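Local coordinates for omega transaminase (PDB 5LHA), which transfers amino groups between amine donors and carbonyl acceptors by means of pyridoxal 5'-phosphate, captured here in its pyridoxamine form, at residues L85-T90 and S332-A337; G156-H161 and I229-Q234; L260-E265 and I288-K293. One frame throughout, in Å; residues are numbered along the deposited sequence.

Contact 1 of 3, residues L85-T90 and S332-A337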
# COMPACT_ATOMS: atom_id res chain seq x y z
N LEU A 85 21.12 35.94 -16.31
CA LEU A 85 21.04 35.03 -15.17
C LEU A 85 20.54 33.70 -15.73
O LEU A 85 19.33 33.55 -15.95
CB LEU A 85 20.13 35.57 -14.09
CG LEU A 85 19.94 34.77 -12.80
CD1 LEU A 85 21.15 34.90 -11.89
CD2 LEU A 85 18.69 35.24 -12.09
N ALA A 86 21.46 32.78 -15.97
CA ALA A 86 21.08 31.46 -16.45
C ALA A 86 20.16 30.76 -15.45
O ALA A 86 19.15 30.15 -15.83
CB ALA A 86 22.33 30.62 -16.71
N TYR A 87 20.52 30.82 -14.17
CA TYR A 87 19.74 30.15 -13.13
C TYR A 87 19.84 30.88 -11.79
O TYR A 87 20.92 31.34 -11.40
CB TYR A 87 20.19 28.70 -12.93
CG TYR A 87 19.57 28.05 -11.71
CD1 TYR A 87 18.28 27.54 -11.76
CD2 TYR A 87 20.26 27.97 -10.51
CE1 TYR A 87 17.71 26.96 -10.66
CE2 TYR A 87 19.69 27.39 -9.40
CZ TYR A 87 18.41 26.88 -9.48
OH TYR A 87 17.84 26.28 -8.40
N TYR A 88 18.70 31.00 -11.12
CA TYR A 88 18.68 31.06 -9.66
C TYR A 88 17.43 30.35 -9.14
O TYR A 88 16.47 30.12 -9.88
CB TYR A 88 18.74 32.50 -9.12
CG TYR A 88 19.49 32.55 -7.80
CD1 TYR A 88 20.87 32.39 -7.76
CD2 TYR A 88 18.81 32.68 -6.60
CE1 TYR A 88 21.55 32.41 -6.57
CE2 TYR A 88 19.49 32.68 -5.39
CZ TYR A 88 20.86 32.55 -5.38
OH TYR A 88 21.54 32.56 -4.18
N GLN A 89 17.46 30.02 -7.86
CA GLN A 89 16.37 29.28 -7.22
C GLN A 89 15.14 30.15 -7.00
O GLN A 89 15.20 31.39 -7.04
CB GLN A 89 16.84 28.72 -5.88
CG GLN A 89 17.44 29.78 -4.96
CD GLN A 89 17.15 29.52 -3.49
OE1 GLN A 89 16.00 29.44 -3.07
NE2 GLN A 89 18.21 29.39 -2.70
N THR A 90 13.99 29.49 -6.77
CA THR A 90 12.76 30.15 -6.34
C THR A 90 12.21 29.53 -5.07
O THR A 90 11.01 29.65 -4.79
CB THR A 90 11.69 30.12 -7.42
OG1 THR A 90 11.22 28.78 -7.60
CG2 THR A 90 12.21 30.68 -8.74
N SER A 332 12.67 24.22 -10.72
CA SER A 332 11.39 24.90 -10.84
C SER A 332 11.60 26.38 -11.14
O SER A 332 12.28 27.07 -10.37
CB SER A 332 10.54 24.74 -9.59
OG SER A 332 9.96 23.46 -9.52
N GLY A 333 11.03 26.85 -12.24
CA GLY A 333 11.12 28.25 -12.62
C GLY A 333 12.43 28.65 -13.25
O GLY A 333 12.78 29.84 -13.21
N HIS A 334 13.17 27.70 -13.83
CA HIS A 334 14.49 27.93 -14.40
C HIS A 334 14.47 29.14 -15.32
O HIS A 334 13.67 29.19 -16.27
CB HIS A 334 14.93 26.67 -15.15
CG HIS A 334 16.38 26.65 -15.52
ND1 HIS A 334 16.89 27.38 -16.58
CD2 HIS A 334 17.44 26.00 -14.98
CE1 HIS A 334 18.19 27.18 -16.67
NE2 HIS A 334 18.55 26.35 -15.71
N PRO A 335 15.32 30.14 -15.08
CA PRO A 335 15.23 31.38 -15.87
C PRO A 335 15.43 31.15 -17.35
O PRO A 335 14.70 31.74 -18.16
CB PRO A 335 16.32 32.28 -15.26
CG PRO A 335 16.58 31.72 -13.90
CD PRO A 335 16.25 30.26 -13.94
N THR A 336 16.41 30.34 -17.74
CA THR A 336 16.59 30.10 -19.16
C THR A 336 15.37 29.40 -19.75
O THR A 336 14.89 29.78 -20.83
CB THR A 336 17.87 29.31 -19.42
OG1 THR A 336 18.96 29.94 -18.73
CG2 THR A 336 18.18 29.25 -20.91
N ALA A 337 14.82 28.42 -19.02
CA ALA A 337 13.63 27.71 -19.49
C ALA A 337 12.46 28.66 -19.67
O ALA A 337 11.77 28.62 -20.70
CB ALA A 337 13.27 26.60 -18.50
O HOH W 1 13.92 26.65 -8.49
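Ala86 and Tyr87 meet Thr336 and Pro335 where the loop 85-90 runs almost antiparallel (168°) to residues 332-336, the Ala86 CA to Thr336 CA and Tyr87 CA to Pro335 CA distances both being 5.4 Å. The carbonyl of Ala86 illustrates how one backbone oxygen can tie a loop to the first turn of a helix. Thr336 OG1 donates to Ala86 O at 2.9 Å, in the carbonyl plane and on a lone pair (C=O...O angle 113°), and Thr336 N adds a weak bond to the same oxygen. His334 CE1 approaches it as well, 3.2 Å from Ala86 O. The ring atoms of Pro335 meet the loop backbone one after another: CB touches Leu85 O at 3.3 Å, CG reaches Tyr88 N at 3.6 Å, and CD packs against Tyr87 CA. With CG anti to the backbone N (chi1 170°), the Tyr87 ring runs out past Pro335, meeting its CD obliquely through CD1, and Tyr87 CD1 also lies 3.7 Å from His334 CD2, the two rings oblique to each other. Tyr87 OH bonds to Thr330 O, while Tyr88 OH reaches Asp57 of the second subunit. At the far end Thr90 OG1 makes a weak bond to Ser332 O. His334 NE2 bonds to Gly298 O of the second subunit, and its ND1 weakly accepts from Thr336 N and Ala337 N, a side-chain N-cap on helix 335-350 placed at the subunit interface.

Contact 2 of 3, residues G156-H161 and I229-Q234. With PMP (4'-deoxy-4'-aminopyridoxal-5'-phosphate), chain E.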
# COMPACT_ATOMS: atom_id res chain seq x y z
N GLY A 156 -4.35 5.38 -20.81
CA GLY A 156 -3.87 6.70 -20.44
C GLY A 156 -2.39 6.64 -20.09
O GLY A 156 -1.89 5.66 -19.55
N TYR A 157 -1.68 7.70 -20.45
CA TYR A 157 -0.26 7.78 -20.16
C TYR A 157 0.05 9.11 -19.50
O TYR A 157 -0.26 10.17 -20.05
CB TYR A 157 0.58 7.60 -21.43
CG TYR A 157 2.05 7.72 -21.16
CD1 TYR A 157 2.74 6.71 -20.49
CD2 TYR A 157 2.75 8.82 -21.59
CE1 TYR A 157 4.09 6.83 -20.24
CE2 TYR A 157 4.10 8.93 -21.36
CZ TYR A 157 4.76 7.95 -20.69
OH TYR A 157 6.10 8.09 -20.45
N HIS A 158 0.72 9.05 -18.34
CA HIS A 158 0.94 10.22 -17.51
C HIS A 158 2.38 10.27 -16.98
O HIS A 158 2.63 10.80 -15.90
CB HIS A 158 -0.06 10.24 -16.35
CG HIS A 158 -1.48 10.04 -16.78
ND1 HIS A 158 -2.18 11.01 -17.46
CD2 HIS A 158 -2.30 8.97 -16.68
CE1 HIS A 158 -3.39 10.56 -17.74
NE2 HIS A 158 -3.48 9.32 -17.28
N GLY A 159 3.33 9.74 -17.75
CA GLY A 159 4.73 9.79 -17.34
C GLY A 159 5.17 8.59 -16.53
O GLY A 159 4.43 7.63 -16.30
N VAL A 160 6.42 8.67 -16.03
CA VAL A 160 7.09 7.50 -15.47
C VAL A 160 7.72 7.76 -14.11
O VAL A 160 8.50 6.93 -13.62
CB VAL A 160 8.17 6.97 -16.43
CG1 VAL A 160 7.55 6.53 -17.74
CG2 VAL A 160 9.22 8.02 -16.67
N HIS A 161 7.37 8.87 -13.46
CA HIS A 161 7.60 8.92 -12.02
C HIS A 161 6.61 7.96 -11.37
O HIS A 161 5.62 7.55 -11.98
CB HIS A 161 7.43 10.35 -11.49
CG HIS A 161 8.38 11.35 -12.08
ND1 HIS A 161 9.65 11.02 -12.50
CD2 HIS A 161 8.23 12.67 -12.34
CE1 HIS A 161 10.25 12.10 -12.98
NE2 HIS A 161 9.40 13.11 -12.90
N ILE A 229 -7.80 11.93 -13.48
CA ILE A 229 -6.85 12.46 -14.45
C ILE A 229 -7.10 11.83 -15.81
O ILE A 229 -7.31 10.62 -15.91
CB ILE A 229 -5.39 12.24 -13.98
CG1 ILE A 229 -4.41 12.84 -14.99
CG2 ILE A 229 -5.12 10.76 -13.68
CD1 ILE A 229 -3.00 12.94 -14.46
N ALA A 230 -7.09 12.66 -16.85
CA ALA A 230 -7.39 12.17 -18.18
C ALA A 230 -6.78 13.11 -19.21
O ALA A 230 -6.70 14.32 -19.01
CB ALA A 230 -8.91 12.04 -18.39
N GLU A 231 -6.35 12.52 -20.33
CA GLU A 231 -5.85 13.29 -21.46
C GLU A 231 -7.02 13.65 -22.37
O GLU A 231 -7.84 12.78 -22.69
CB GLU A 231 -4.84 12.48 -22.26
CG GLU A 231 -3.66 11.93 -21.49
CD GLU A 231 -3.06 10.71 -22.17
OE1 GLU A 231 -2.39 10.86 -23.21
OE2 GLU A 231 -3.31 9.59 -21.71
N PRO A 232 -7.13 14.90 -22.82
CA PRO A 232 -8.24 15.23 -23.72
C PRO A 232 -8.20 14.45 -25.03
O PRO A 232 -9.26 14.09 -25.55
CB PRO A 232 -8.08 16.74 -23.93
CG PRO A 232 -7.37 17.21 -22.71
CD PRO A 232 -6.44 16.10 -22.31
N VAL A 233 -7.01 14.16 -25.56
CA VAL A 233 -6.82 13.12 -26.57
C VAL A 233 -5.70 12.23 -26.07
O VAL A 233 -4.59 12.72 -25.80
CB VAL A 233 -6.48 13.70 -27.95
CG1 VAL A 233 -6.32 12.59 -28.99
CG2 VAL A 233 -7.55 14.68 -28.41
N GLN A 234 -5.96 10.93 -25.95
CA GLN A 234 -4.95 10.03 -25.41
C GLN A 234 -3.88 9.81 -26.45
O GLN A 234 -4.15 9.27 -27.52
CB GLN A 234 -5.59 8.71 -24.99
CG GLN A 234 -6.55 8.87 -23.85
CD GLN A 234 -7.07 7.55 -23.37
OE1 GLN A 234 -7.80 6.87 -24.08
NE2 GLN A 234 -6.69 7.17 -22.16
N1 PMP E . 1.64 12.74 -19.90
C2 PMP E . 1.49 12.79 -21.28
C2A PMP E . 0.12 12.86 -21.91
C3 PMP E . 2.56 12.39 -22.07
O3 PMP E . 2.37 12.07 -23.38
C4 PMP E . 3.83 12.32 -21.51
C4A PMP E . 5.01 11.96 -22.39
N4A PMP E . 4.56 11.58 -23.71
C5 PMP E . 4.01 12.55 -20.15
C6 PMP E . 2.89 12.77 -19.35
C5A PMP E . 5.42 12.57 -19.56
O4P PMP E . 6.20 13.59 -20.17
P PMP E . 7.81 13.67 -20.01
O1P PMP E . 8.40 12.73 -21.04
O2P PMP E . 8.25 15.09 -20.32
O3P PMP E . 8.27 13.26 -18.63
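Glu231 reaches from the end of strand 225-230 to Tyr157 in the loop after strand 149-153, at a strand-end cofactor site of the fold type I aminotransferase kind. Its CB points toward that loop, and CG, anti to the carbonyl carbon (chi1 -55°), touches two neighbours in different directions: His158 CE1 lies 4.0 Å from Glu231 CG, and the methyl C2A of PMP is also close to it. Beyond CG the chain is extended, bringing CD up to the backbone N and O of Tyr157. The two oxygens then part. Glu231 OE1 sits 3.5 Å from PMP C2A and bonds to Gly235 N, whereas Glu231 OE2 accepts from Tyr157 N at 2.8 Å in a nearly straight bond (165°) that arrives from above the carboxylate plane. One carboxylate thus touches the cofactor methyl with one oxygen and holds the loop backbone at Tyr157 with the other.

Tyr157 turns a ring edge to the cofactor, its CE2 3.3 Å from PMP C4A, while Gly159 N lies over the centre of one ring face. Where the loop begins, Gln234 NE2 comes close to Gly156 N without bonding; it bonds instead to Arg154 O, and OE1 bonds to Thr189. On the other flank the His158 and Ile229 side chains run antiparallel past one another, Ile229 CG1 standing 4.0 Å from the centroid of the His158 ring, 29° off its normal, in a CH-pi contact. ND1 of that imidazole is hydrogen-bonded to Asp264 OD2, while its buried NE2, 4.4 Å from Glu231 OE2, has no hydrogen-bonding partner in the model.

Contact 3 of 3, residues L260-E265 and I288-K293. With PMP (4'-deoxy-4'-aminopyridoxal-5'-phosphate), chain E.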
# COMPACT_ATOMS: atom_id res chain seq x y z
N LEU A 260 -11.73 16.47 -8.13
CA LEU A 260 -10.92 17.35 -8.96
C LEU A 260 -10.67 16.69 -10.31
O LEU A 260 -10.31 15.51 -10.39
CB LEU A 260 -9.59 17.67 -8.29
CG LEU A 260 -9.63 18.30 -6.90
CD1 LEU A 260 -8.22 18.35 -6.35
CD2 LEU A 260 -10.25 19.69 -6.96
N LEU A 261 -10.81 17.47 -11.38
CA LEU A 261 -10.58 16.98 -12.73
C LEU A 261 -9.25 17.53 -13.22
O LEU A 261 -9.09 18.75 -13.37
CB LEU A 261 -11.74 17.37 -13.66
CG LEU A 261 -11.59 16.92 -15.11
CD1 LEU A 261 -11.39 15.42 -15.21
CD2 LEU A 261 -12.81 17.35 -15.91
N ILE A 262 -8.29 16.63 -13.42
CA ILE A 262 -6.96 16.96 -13.92
C ILE A 262 -6.90 16.68 -15.40
O ILE A 262 -7.05 15.53 -15.83
CB ILE A 262 -5.86 16.18 -13.18
CG1 ILE A 262 -5.92 16.43 -11.68
CG2 ILE A 262 -4.51 16.52 -13.75
CD1 ILE A 262 -5.09 15.47 -10.90
N ALA A 263 -6.68 17.71 -16.20
CA ALA A 263 -6.44 17.55 -17.62
C ALA A 263 -4.94 17.39 -17.84
O ALA A 263 -4.15 18.28 -17.49
CB ALA A 263 -6.97 18.74 -18.41
N ASP A 264 -4.54 16.24 -18.38
CA ASP A 264 -3.16 16.04 -18.78
C ASP A 264 -3.01 16.65 -20.17
O ASP A 264 -3.37 16.03 -21.18
CB ASP A 264 -2.78 14.57 -18.74
CG ASP A 264 -1.30 14.33 -18.97
OD1 ASP A 264 -0.62 15.19 -19.59
OD2 ASP A 264 -0.82 13.29 -18.50
N GLU A 265 -2.49 17.87 -20.23
CA GLU A 265 -2.35 18.60 -21.48
C GLU A 265 -0.91 18.59 -21.97
O GLU A 265 -0.55 19.42 -22.82
CB GLU A 265 -2.84 20.03 -21.28
CG GLU A 265 -4.28 20.16 -20.82
CD GLU A 265 -5.24 20.44 -21.96
OE1 GLU A 265 -4.81 20.46 -23.13
OE2 GLU A 265 -6.43 20.68 -21.67
N ILE A 288 -7.22 21.29 -12.79
CA ILE A 288 -5.76 21.34 -12.86
C ILE A 288 -5.32 21.08 -14.30
O ILE A 288 -5.91 20.25 -14.99
CB ILE A 288 -5.11 20.30 -11.91
CG1 ILE A 288 -5.52 20.57 -10.46
CG2 ILE A 288 -3.59 20.31 -12.05
CD1 ILE A 288 -5.08 19.50 -9.50
N LEU A 289 -4.28 21.80 -14.74
CA LEU A 289 -3.63 21.58 -16.04
C LEU A 289 -2.21 21.09 -15.83
O LEU A 289 -1.48 21.66 -15.00
CB LEU A 289 -3.59 22.85 -16.88
CG LEU A 289 -4.92 23.47 -17.26
CD1 LEU A 289 -4.68 24.77 -18.04
CD2 LEU A 289 -5.74 22.47 -18.08
N CYS A 290 -1.82 20.05 -16.57
CA CYS A 290 -0.44 19.56 -16.64
C CYS A 290 0.14 19.85 -18.03
O CYS A 290 -0.41 19.40 -19.04
CB CYS A 290 -0.38 18.06 -16.34
SG CYS A 290 -1.00 17.55 -14.72
N LEU A 291 1.26 20.59 -18.07
CA LEU A 291 1.87 21.02 -19.32
C LEU A 291 3.37 20.73 -19.38
O LEU A 291 4.08 20.81 -18.37
CB LEU A 291 1.67 22.51 -19.57
CG LEU A 291 0.24 23.03 -19.63
CD1 LEU A 291 0.23 24.51 -19.34
CD2 LEU A 291 -0.34 22.73 -21.01
N ALA A 292 3.84 20.46 -20.59
CA ALA A 292 5.27 20.31 -20.87
C ALA A 292 5.50 20.36 -22.38
O ALA A 292 4.73 21.00 -23.10
CB ALA A 292 5.81 19.00 -20.29
N LYS A 293 6.52 19.65 -22.84
CA LYS A 293 6.80 19.45 -24.26
C LYS A 293 6.80 20.75 -25.07
O LYS A 293 7.75 21.54 -24.99
CB LYS A 293 5.77 18.48 -24.86
CG LYS A 293 5.99 17.03 -24.43
CD LYS A 293 5.05 16.10 -25.17
CE LYS A 293 5.25 14.66 -24.74
NZ LYS A 293 6.51 14.09 -25.29
N1 PMP E . 1.64 12.74 -19.90
C2 PMP E . 1.49 12.79 -21.28
C2A PMP E . 0.12 12.86 -21.91
C3 PMP E . 2.56 12.39 -22.07
O3 PMP E . 2.37 12.07 -23.38
C4 PMP E . 3.83 12.32 -21.51
C4A PMP E . 5.01 11.96 -22.39
N4A PMP E . 4.56 11.58 -23.71
C5 PMP E . 4.01 12.55 -20.15
C6 PMP E . 2.89 12.77 -19.35
C5A PMP E . 5.42 12.57 -19.56
O4P PMP E . 6.20 13.59 -20.17
P PMP E . 7.81 13.67 -20.01
O1P PMP E . 8.40 12.73 -21.04
O2P PMP E . 8.25 15.09 -20.32
O3P PMP E . 8.27 13.26 -18.63
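Ile262 and Ile288 stand shoulder to shoulder on the same face of two neighbouring parallel strands whose axes approach to 4.8 Å. The strands are laced by Ala263 N to Ile288 O, Cys290 N to Ala263 O and Ile288 N to Leu261 O, with a weak fourth bond from Glu265 N to Cys290 O. With the register set, bumps on one strand meet hollows on the other. Ile262 fills the notch between two residues of the partner strand: its CG1 rests 3.9 Å from Ile288 CD1, and its CG2 meets Cys290 SG at 3.8 Å. Helix 124-141 covers Cys290 and Asp264 on this face. On the opposite face the small Ala263 leaves a shallow place that Leu289 occupies, Leu289 CD2 being 3.9 Å from both Ala263 CB and Glu265 CG. The bend at chi2 (-98°) keeps the CB and CG of Glu265 against Leu291 and Leu289, with Glu265 CB 3.7 Å from Leu291 CD2, while the carboxylate turns off to Thr268 and Ser279.

Where the strands end, shape gives way to chemistry. Asp264 OD2 lies 2.9 Å from PMP N1 and is shared with His158, and OD1 is held by Val266 N. An alanine here removes the shared carboxylate, so PMP N1 would probably lose its acidic partner and the His158 ring would be likely to turn more freely. Lys293, with CE 3.3 Å from PMP N4A, is probably the lysine that carries the cofactor aldehyde as a Schiff base in this family. The arrangement is a beta-alpha-beta unit whose strand ends bear the cofactor site of a fold type I aminotransferase.

From the N terminus the chain first passes residues 85-90, which open the widest loop; it shuts only when residues 332-337 come back to them in contact 1. Within that span contacts 2 and 3 follow in series. Contact 2 closes a loop of 67 intervening residues, from the loop after strand 149-153 to the end of strand 225-230, and contact 3 then closes a shorter one between strands 260-264 and 288-291. These two meet at PMP and in one sheet, where strands 225-230 and 260-264 are neighbours. Contact 1 touches neither; its centre lies about 22 Å from that of contact 3. It joins the helix 72-85 region to helix 335-350 beside the second subunit, which contact 2 also reaches.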